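Local structure of UPF0336 protein Rv0637 (Mycobacterium tuberculosis, 5ZY8) at residues F18-E23 against K95-G100; F91-P96 against L134-Y139; K102-M107 against T128-E133. The protein probably takes part, as the HadC subunit, in the dehydration of (3R)-hydroxyacyl groups carried on acyl carrier protein. One frame throughout, in Å; residues are numbered along the deposited sequence.

Contact 1: F18-E23 against K95-G100; sequences FIVGRE and KPVLAG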
loop_
_atom_site.group_PDB
_atom_site.type_symbol
_atom_site.label_atom_id
_atom_site.label_comp_id
_atom_site.label_asym_id
_atom_site.label_seq_id
_atom_site.Cartn_x
_atom_site.Cartn_y
_atom_site.Cartn_z
ATOM N N PHE C 18 -5.676 13.497 -6.234
ATOM C CA PHE C 18 -4.839 12.474 -5.620
ATOM C C PHE C 18 -3.963 13.149 -4.576
ATOM O O PHE C 18 -3.245 14.101 -4.897
ATOM C CB PHE C 18 -3.999 11.770 -6.695
ATOM C CG PHE C 18 -3.024 10.756 -6.169
ATOM C CD1 PHE C 18 -1.770 11.144 -5.699
ATOM C CD2 PHE C 18 -3.330 9.405 -6.190
ATOM C CE1 PHE C 18 -0.859 10.205 -5.233
ATOM C CE2 PHE C 18 -2.417 8.454 -5.729
ATOM C CZ PHE C 18 -1.187 8.856 -5.247
ATOM N N ILE C 19 -4.023 12.673 -3.335
ATOM C CA ILE C 19 -3.163 13.189 -2.274
ATOM C C ILE C 19 -1.944 12.287 -2.168
ATOM O O ILE C 19 -2.072 11.068 -1.994
ATOM C CB ILE C 19 -3.889 13.254 -0.922
ATOM C CG1 ILE C 19 -5.101 14.182 -0.980
ATOM C CG2 ILE C 19 -2.914 13.752 0.139
ATOM C CD1 ILE C 19 -4.736 15.635 -1.010
ATOM N N VAL C 20 -0.760 12.880 -2.261
ATOM C CA VAL C 20 0.468 12.117 -2.090
ATOM C C VAL C 20 0.639 11.880 -0.592
ATOM O O VAL C 20 0.992 12.796 0.155
ATOM C CB VAL C 20 1.671 12.852 -2.691
ATOM C CG1 VAL C 20 2.916 12.021 -2.519
ATOM C CG2 VAL C 20 1.422 13.141 -4.162
ATOM N N GLY C 21 0.400 10.634 -0.158
ATOM C CA GLY C 21 0.271 10.322 1.252
ATOM C C GLY C 21 1.601 9.988 1.897
ATOM O O GLY C 21 2.383 9.206 1.355
ATOM N N ARG C 22 1.838 10.571 3.081
ATOM C CA ARG C 22 3.121 10.424 3.776
ATOM C C ARG C 22 3.472 8.960 4.031
ATOM O O ARG C 22 4.466 8.451 3.496
ATOM C CB ARG C 22 3.091 11.206 5.098
ATOM C CG ARG C 22 4.373 11.128 5.937
ATOM C CD ARG C 22 4.186 11.898 7.241
ATOM N NE ARG C 22 5.351 11.875 8.130
ATOM C CZ ARG C 22 5.376 11.303 9.334
ATOM N NH1 ARG C 22 4.298 10.694 9.800
ATOM N NH2 ARG C 22 6.470 11.344 10.079
ATOM N N GLU C 23 2.654 8.257 4.832
ATOM C CA GLU C 23 3.007 6.886 5.200
ATOM C C GLU C 23 3.087 5.998 3.973
ATOM O O GLU C 23 3.939 5.100 3.897
ATOM C CB GLU C 23 1.991 6.276 6.179
ATOM C CG GLU C 23 1.538 7.109 7.385
ATOM C CD GLU C 23 2.688 7.641 8.240
ATOM O OE1 GLU C 23 2.520 8.743 8.820
ATOM O OE2 GLU C 23 3.729 6.948 8.368
ATOM N N LYS C 95 8.441 20.171 -10.913
ATOM C CA LYS C 95 8.566 20.536 -9.514
ATOM C C LYS C 95 8.742 19.247 -8.736
ATOM O O LYS C 95 8.279 18.185 -9.172
ATOM C CB LYS C 95 7.338 21.307 -9.011
ATOM C CG LYS C 95 7.000 22.503 -9.875
ATOM C CD LYS C 95 6.231 23.581 -9.134
ATOM C CE LYS C 95 6.326 24.896 -9.896
ATOM N NZ LYS C 95 5.340 24.956 -11.001
ATOM N N PRO C 96 9.393 19.298 -7.579
ATOM C CA PRO C 96 9.466 18.101 -6.742
ATOM C C PRO C 96 8.086 17.800 -6.187
ATOM O O PRO C 96 7.341 18.711 -5.802
ATOM C CB PRO C 96 10.457 18.493 -5.644
ATOM C CG PRO C 96 10.318 19.969 -5.536
ATOM C CD PRO C 96 10.010 20.466 -6.926
ATOM N N VAL C 97 7.751 16.514 -6.142
ATOM C CA VAL C 97 6.458 16.061 -5.642
ATOM C C VAL C 97 6.652 15.563 -4.215
ATOM O O VAL C 97 7.424 14.627 -3.964
ATOM C CB VAL C 97 5.833 14.990 -6.556
ATOM C CG1 VAL C 97 6.834 13.916 -6.911
ATOM C CG2 VAL C 97 4.608 14.388 -5.902
ATOM N N LEU C 98 5.973 16.214 -3.275
ATOM C CA LEU C 98 6.167 15.954 -1.860
ATOM C C LEU C 98 4.930 15.341 -1.219
ATOM O O LEU C 98 3.810 15.406 -1.748
ATOM C CB LEU C 98 6.505 17.234 -1.092
ATOM C CG LEU C 98 7.472 18.244 -1.682
ATOM C CD1 LEU C 98 7.562 19.433 -0.735
ATOM C CD2 LEU C 98 8.837 17.609 -1.915
ATOM N N ALA C 99 5.161 14.759 -0.042
ATOM C CA ALA C 99 4.055 14.261 0.751
ATOM C C ALA C 99 3.145 15.426 1.115
ATOM O O ALA C 99 3.611 16.526 1.436
ATOM C CB ALA C 99 4.572 13.563 2.005
ATOM N N GLY C 100 1.839 15.186 1.032
ATOM C CA GLY C 100 0.869 16.234 1.219
ATOM C C GLY C 100 0.438 16.934 -0.051
ATOM O O GLY C 100 -0.556 17.668 -0.021
#
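Where strand 11-19, an outermost strand of this chain's hotdog sheet, turns into helix 22-31, V20 and R22 meet V97 to G100 of the loop that links strand 85-93 to strand 102-113. The polar tie is a single backbone bond: G100 N gives its hydrogen to V20 O over 2.7 Å, with an N-H...O angle of 168°. The same oxygen also receives a CA-H...O contact, A99 CA lying 3.4 Å from V20 O. G100, a glycine, gives its bond at a positive phi of 92°.

The side chain of V20 points toward the loop. With CG1 anti to the backbone N (chi1 -179°), that methyl lies by L98 O, while CG2, anti to the carbonyl carbon, meets V97 CG2 at 3.8 Å; the two side chains cross at about a right angle. V20 CB in turn packs 3.5 Å from L98 O. One residue past the N-cap G21, R22 CA takes the methyl of A99, at 3.9 Å from A99 CB. The extended R22 chain then leads off to E42 and to D16 of the second subunit, and its bond to E23 within the segment is weak.

Towards the sheet, V20 and V97 both rest on L103 of strand 102-113, and V20 also touches F59. The loop is also held by backbone bonds of V97 to A55 and of A99 to L53, while F18, whose ring edge meets V20 CG2, packs against helix 61-74.

Contact 2: F91-P96 against L134-Y139; sequences FVFHKP and LVMEAY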
loop_
_atom_site.group_PDB
_atom_site.type_symbol
_atom_site.label_atom_id
_atom_site.label_comp_id
_atom_site.label_asym_id
_atom_site.label_seq_id
_atom_site.Cartn_x
_atom_site.Cartn_y
_atom_site.Cartn_z
ATOM N N PHE C 91 9.713 9.936 -16.850
ATOM C CA PHE C 91 9.215 10.916 -15.892
ATOM C C PHE C 91 9.938 12.240 -16.088
ATOM O O PHE C 91 11.162 12.267 -16.282
ATOM C CB PHE C 91 9.412 10.473 -14.432
ATOM C CG PHE C 91 8.637 9.244 -14.044
ATOM C CD1 PHE C 91 7.326 9.344 -13.618
ATOM C CD2 PHE C 91 9.242 7.993 -14.047
ATOM C CE1 PHE C 91 6.618 8.212 -13.246
ATOM C CE2 PHE C 91 8.543 6.862 -13.672
ATOM C CZ PHE C 91 7.231 6.971 -13.271
ATOM N N VAL C 92 9.182 13.338 -16.064
ATOM C CA VAL C 92 9.745 14.686 -16.136
ATOM C C VAL C 92 9.256 15.479 -14.936
ATOM O O VAL C 92 8.067 15.810 -14.845
ATOM C CB VAL C 92 9.381 15.405 -17.437
ATOM C CG1 VAL C 92 10.036 16.779 -17.461
ATOM C CG2 VAL C 92 9.825 14.572 -18.627
ATOM N N PHE C 93 10.179 15.848 -14.058
ATOM C CA PHE C 93 9.843 16.520 -12.810
ATOM C C PHE C 93 10.080 18.007 -13.020
ATOM O O PHE C 93 11.221 18.471 -13.033
ATOM C CB PHE C 93 10.666 15.959 -11.657
ATOM C CG PHE C 93 10.546 14.479 -11.516
ATOM C CD1 PHE C 93 9.492 13.921 -10.806
ATOM C CD2 PHE C 93 11.471 13.638 -12.109
ATOM C CE1 PHE C 93 9.368 12.540 -10.679
ATOM C CE2 PHE C 93 11.352 12.260 -11.991
ATOM C CZ PHE C 93 10.296 11.711 -11.270
ATOM N N HIS C 94 8.982 18.744 -13.195
ATOM C CA HIS C 94 9.049 20.196 -13.270
ATOM C C HIS C 94 9.048 20.829 -11.887
ATOM O O HIS C 94 9.599 21.921 -11.705
ATOM C CB HIS C 94 7.885 20.726 -14.107
ATOM C CG HIS C 94 7.846 20.169 -15.497
ATOM N ND1 HIS C 94 8.711 20.580 -16.487
ATOM C CD2 HIS C 94 7.075 19.201 -16.049
ATOM C CE1 HIS C 94 8.458 19.909 -17.597
ATOM N NE2 HIS C 94 7.470 19.066 -17.358
ATOM N N LYS C 95 8.441 20.171 -10.913
ATOM C CA LYS C 95 8.566 20.536 -9.514
ATOM C C LYS C 95 8.742 19.247 -8.736
ATOM O O LYS C 95 8.279 18.185 -9.172
ATOM C CB LYS C 95 7.338 21.307 -9.011
ATOM C CG LYS C 95 7.000 22.503 -9.875
ATOM C CD LYS C 95 6.231 23.581 -9.134
ATOM C CE LYS C 95 6.326 24.896 -9.896
ATOM N NZ LYS C 95 5.340 24.956 -11.001
ATOM N N PRO C 96 9.393 19.298 -7.579
ATOM C CA PRO C 96 9.466 18.101 -6.742
ATOM C C PRO C 96 8.086 17.800 -6.187
ATOM O O PRO C 96 7.341 18.711 -5.802
ATOM C CB PRO C 96 10.457 18.493 -5.644
ATOM C CG PRO C 96 10.318 19.969 -5.536
ATOM C CD PRO C 96 10.010 20.466 -6.926
ATOM N N LEU C 134 2.257 23.068 -13.476
ATOM C CA LEU C 134 2.636 21.728 -13.900
ATOM C C LEU C 134 3.762 21.200 -13.022
ATOM O O LEU C 134 4.819 21.829 -12.906
ATOM C CB LEU C 134 3.029 21.731 -15.376
ATOM C CG LEU C 134 3.435 20.345 -15.837
ATOM C CD1 LEU C 134 2.153 19.647 -16.036
ATOM C CD2 LEU C 134 4.164 20.399 -17.160
ATOM N N VAL C 135 3.521 20.052 -12.385
ATOM C CA VAL C 135 4.518 19.495 -11.483
ATOM C C VAL C 135 5.221 18.308 -12.129
ATOM O O VAL C 135 6.400 18.058 -11.851
ATOM C CB VAL C 135 3.911 19.114 -10.119
ATOM C CG1 VAL C 135 2.955 20.193 -9.634
ATOM C CG2 VAL C 135 3.215 17.765 -10.169
ATOM N N MET C 136 4.526 17.579 -13.004
ATOM C CA MET C 136 5.132 16.380 -13.573
ATOM C C MET C 136 4.410 15.954 -14.842
ATOM O O MET C 136 3.189 16.115 -14.962
ATOM C CB MET C 136 5.050 15.225 -12.572
ATOM C CG MET C 136 5.385 13.858 -13.146
ATOM S SD MET C 136 5.338 12.587 -11.887
ATOM C CE MET C 136 6.130 13.433 -10.518
ATOM N N GLU C 137 5.174 15.357 -15.762
ATOM C CA GLU C 137 4.627 14.621 -16.892
ATOM C C GLU C 137 5.207 13.218 -16.887
ATOM O O GLU C 137 6.383 13.025 -16.566
ATOM C CB GLU C 137 4.927 15.283 -18.229
ATOM C CG GLU C 137 4.924 16.792 -18.209
ATOM C CD GLU C 137 5.549 17.364 -19.462
ATOM O OE1 GLU C 137 5.245 16.842 -20.556
ATOM O OE2 GLU C 137 6.353 18.313 -19.354
ATOM N N ALA C 138 4.389 12.243 -17.270
ATOM C CA ALA C 138 4.796 10.843 -17.311
ATOM C C ALA C 138 4.352 10.249 -18.637
ATOM O O ALA C 138 3.165 10.298 -18.974
ATOM C CB ALA C 138 4.200 10.056 -16.136
ATOM N N TYR C 139 5.295 9.688 -19.381
ATOM C CA TYR C 139 5.005 9.060 -20.661
ATOM C C TYR C 139 5.142 7.556 -20.508
ATOM O O TYR C 139 6.204 7.059 -20.113
ATOM C CB TYR C 139 5.932 9.565 -21.762
ATOM C CG TYR C 139 5.820 11.040 -22.060
ATOM C CD1 TYR C 139 6.368 11.993 -21.211
ATOM C CD2 TYR C 139 5.166 11.480 -23.205
ATOM C CE1 TYR C 139 6.264 13.344 -21.496
ATOM C CE2 TYR C 139 5.057 12.823 -23.496
ATOM C CZ TYR C 139 5.606 13.752 -22.641
ATOM O OH TYR C 139 5.493 15.095 -22.940
#
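H94 and E137 meet through their side chains: H94 NE2 donates to E137 OE2, which lies at the ring edge, with imidazole and carboxylate planes only 12° apart. The modelled length is very short and, at this resolution, deserves little weight. L134 CD2 approaches the same ring, 3.3 Å from H94 CD2, the side chains crossing obliquely.

On the sheet face that carries F91 and F93, M136 lies beside both rings, pointing the same way as they do. Its sulfur makes a Met-aromatic contact with each, SD standing 4.2 Å from F91 CD1, and its last torsion (chi3 -41°) bends CE over to F93, 3.4 Å from F93 CE1. A138 CB fills in against F91 CD1 at 4.1 Å.

F91, F93, M136 and A138 are placed by antiparallel pairing. V92 and E137 form the hydrogen-bonded pair, V92 N to E137 O at 2.9 Å and E137 N to V92 O at 3.1 Å, flanked by the non-hydrogen-bonded pairs F91-A138 and F93-M136. Beyond F93 the strand gives way to a loop, and V135 O takes over as a double acceptor, for H94 N at 3.0 Å and K95 N at 3.1 Å, both reaching it from the same face of its plane. V135 and M136 together face C127 in a classic beta bulge. F91 of strand 85-93 also pairs antiparallel with a strand of the chain of another protein, so the sheet runs on across the interface.

E137 OE1 accepts from Y139 OH and forms a salt bridge with R124. With R124 there the carboxylate is probably ionised; the H94 bond, though its length is doubtful, is consistent with that.

Contact 3: K102-M107 against T128-E133; sequences KLWARM and TNDDGE
The indole of W104 and the carboxylate of D130 lie nearly in one plane, 20° apart, and meet edge on. W104 NE1 donates to D130 OD1 over 3.0 Å at 175°, the oxygen only 3° out of the ring plane. T128 O also sits near that plane at the ring edge, while N129 O comes in obliquely, 3.9 Å from W104 CD1. The extended chain of K102 crosses the carboxylate, with CD 3.4 Å from D130 CG; the salt bridge that follows, K102 NZ to D130 OD2, is long at 3.7 Å, and the ammonium also has a cation-pi partner in Y17.

Backbone bonds between W104 and T128, W104 N to T128 O at 2.6 Å and T128 N to W104 O at 2.9 Å, make them an antiparallel hydrogen-bonded pair. D130 is offered to the indole by a type I turn from N129 to G132. N129 O accepts from both G132 N and T128 OG1, and N129 OD1 closes an Asx turn on D131 N. The amide's other end, ND2, bonds to E133 OE2.

Strand 102-113 runs between 120-129 and 11-19. L103 reaches V135 of strand 134-143, and A105 and M107 pack on V67 of helix 61-74. The W104-T128 pair and the turn sit at the open end of the hairpin of strands 102-113 and 120-129, and the turn leads into strand 134-143.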
loop_
_atom_site.group_PDB
_atom_site.type_symbol
_atom_site.label_atom_id
_atom_site.label_comp_id
_atom_site.label_asym_id
_atom_site.label_seq_id
_atom_site.Cartn_x
_atom_site.Cartn_y
_atom_site.Cartn_z
ATOM N N LYS C 102 -1.398 17.814 -3.412
ATOM C CA LYS C 102 -2.653 17.497 -4.083
ATOM C C LYS C 102 -2.435 17.605 -5.589
ATOM O O LYS C 102 -2.019 18.656 -6.085
ATOM C CB LYS C 102 -3.755 18.442 -3.605
ATOM C CG LYS C 102 -5.174 18.056 -3.970
ATOM C CD LYS C 102 -6.118 19.213 -3.689
ATOM C CE LYS C 102 -7.556 18.747 -3.600
ATOM N NZ LYS C 102 -8.488 19.821 -3.176
ATOM N N LEU C 103 -2.716 16.529 -6.313
ATOM C CA LEU C 103 -2.386 16.438 -7.725
ATOM C C LEU C 103 -3.632 16.164 -8.551
ATOM O O LEU C 103 -4.486 15.363 -8.157
ATOM C CB LEU C 103 -1.359 15.321 -7.968
ATOM C CG LEU C 103 -0.013 15.451 -7.259
ATOM C CD1 LEU C 103 0.940 14.375 -7.737
ATOM C CD2 LEU C 103 0.562 16.829 -7.500
ATOM N N TRP C 104 -3.718 16.812 -9.711
ATOM C CA TRP C 104 -4.774 16.563 -10.683
ATOM C C TRP C 104 -4.150 15.944 -11.922
ATOM O O TRP C 104 -3.167 16.463 -12.458
ATOM C CB TRP C 104 -5.529 17.843 -11.057
ATOM C CG TRP C 104 -6.242 18.477 -9.909
ATOM C CD1 TRP C 104 -5.745 19.422 -9.049
ATOM C CD2 TRP C 104 -7.585 18.216 -9.484
ATOM N NE1 TRP C 104 -6.700 19.764 -8.112
ATOM C CE2 TRP C 104 -7.838 19.038 -8.359
ATOM C CE3 TRP C 104 -8.599 17.370 -9.944
ATOM C CZ2 TRP C 104 -9.063 19.031 -7.689
ATOM C CZ3 TRP C 104 -9.816 17.374 -9.284
ATOM C CH2 TRP C 104 -10.037 18.197 -8.169
ATOM N N ALA C 105 -4.743 14.856 -12.384
ATOM C CA ALA C 105 -4.186 14.058 -13.456
ATOM C C ALA C 105 -4.978 14.268 -14.737
ATOM O O ALA C 105 -6.193 14.497 -14.721
ATOM C CB ALA C 105 -4.167 12.577 -13.079
ATOM N N ARG C 106 -4.253 14.208 -15.845
ATOM C CA ARG C 106 -4.813 14.405 -17.172
ATOM C C ARG C 106 -3.987 13.561 -18.124
ATOM O O ARG C 106 -2.778 13.772 -18.244
ATOM C CB ARG C 106 -4.791 15.885 -17.569
ATOM C CG ARG C 106 -5.462 16.193 -18.895
ATOM C CD ARG C 106 -5.094 17.585 -19.375
ATOM N NE ARG C 106 -4.269 17.573 -20.580
ATOM C CZ ARG C 106 -3.595 18.629 -21.031
ATOM N NH1 ARG C 106 -2.868 18.540 -22.142
ATOM N NH2 ARG C 106 -3.649 19.778 -20.367
ATOM N N MET C 107 -4.617 12.586 -18.758
ATOM C CA MET C 107 -3.930 11.712 -19.694
ATOM C C MET C 107 -4.270 12.129 -21.120
ATOM O O MET C 107 -5.447 12.215 -21.478
ATOM C CB MET C 107 -4.338 10.265 -19.457
ATOM C CG MET C 107 -3.395 9.241 -20.025
ATOM S SD MET C 107 -4.295 7.697 -20.110
ATOM C CE MET C 107 -5.442 8.100 -21.428
ATOM N N THR C 128 -0.819 18.228 -12.427
ATOM C CA THR C 128 -0.845 19.616 -12.005
ATOM C C THR C 128 -1.301 19.669 -10.550
ATOM O O THR C 128 -1.927 18.732 -10.049
ATOM C CB THR C 128 -1.779 20.435 -12.921
ATOM O OG1 THR C 128 -2.870 20.960 -12.155
ATOM C CG2 THR C 128 -2.339 19.549 -14.050
ATOM N N ASN C 129 -0.992 20.771 -9.860
ATOM C CA ASN C 129 -1.403 20.902 -8.470
ATOM C C ASN C 129 -2.579 21.868 -8.351
ATOM O O ASN C 129 -3.133 22.336 -9.355
ATOM C CB ASN C 129 -0.234 21.325 -7.579
ATOM C CG ASN C 129 0.358 22.673 -7.958
ATOM O OD1 ASN C 129 -0.334 23.563 -8.446
ATOM N ND2 ASN C 129 1.644 22.839 -7.687
ATOM N N ASP C 130 -2.960 22.171 -7.103
ATOM C CA ASP C 130 -4.148 22.986 -6.848
ATOM C C ASP C 130 -4.070 24.385 -7.440
ATOM O O ASP C 130 -5.116 25.009 -7.647
ATOM C CB ASP C 130 -4.420 23.095 -5.348
ATOM C CG ASP C 130 -5.700 22.389 -4.938
ATOM O OD1 ASP C 130 -6.273 21.649 -5.774
ATOM O OD2 ASP C 130 -6.143 22.584 -3.784
ATOM N N ASP C 131 -2.876 24.901 -7.708
ATOM C CA ASP C 131 -2.760 26.192 -8.366
ATOM C C ASP C 131 -2.745 26.096 -9.886
ATOM O O ASP C 131 -2.675 27.135 -10.553
ATOM C CB ASP C 131 -1.497 26.922 -7.903
ATOM C CG ASP C 131 -1.493 27.190 -6.417
ATOM O OD1 ASP C 131 -2.584 27.206 -5.809
ATOM O OD2 ASP C 131 -0.398 27.414 -5.860
ATOM N N GLY C 132 -2.821 24.894 -10.453
ATOM C CA GLY C 132 -2.796 24.766 -11.894
ATOM C C GLY C 132 -1.420 24.802 -12.523
ATOM O O GLY C 132 -1.322 24.850 -13.756
ATOM N N GLU C 133 -0.355 24.824 -11.725
ATOM C CA GLU C 133 0.984 24.737 -12.285
ATOM C C GLU C 133 1.359 23.278 -12.519
ATOM O O GLU C 133 0.858 22.366 -11.854
ATOM C CB GLU C 133 2.018 25.406 -11.381
ATOM C CG GLU C 133 2.006 24.931 -9.954
ATOM C CD GLU C 133 2.808 25.821 -9.015
ATOM O OE1 GLU C 133 3.620 26.636 -9.506
ATOM O OE2 GLU C 133 2.640 25.693 -7.780
#

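In the fold
From the N terminus, contact 1 opens at the end of strand 11-19 and closes 72 residues on, after the helices and strand 85-93, in the loop it shares with contact 2 at K95 and P96. Contact 2 opens on that strand and closes a shorter loop at strand 134-143. Contact 3, joining the hairpin strands 102-113 and 120-129, both opens and closes within that span. One sheet runs through all three: its order, 11-19, 102-113, 120-129, 134-143, 85-93, places contacts 1 and 2 at the two strands that are outermost within the chain. The salt bridge K95-E133 ties the loop to the turn, and V97 packs on M136.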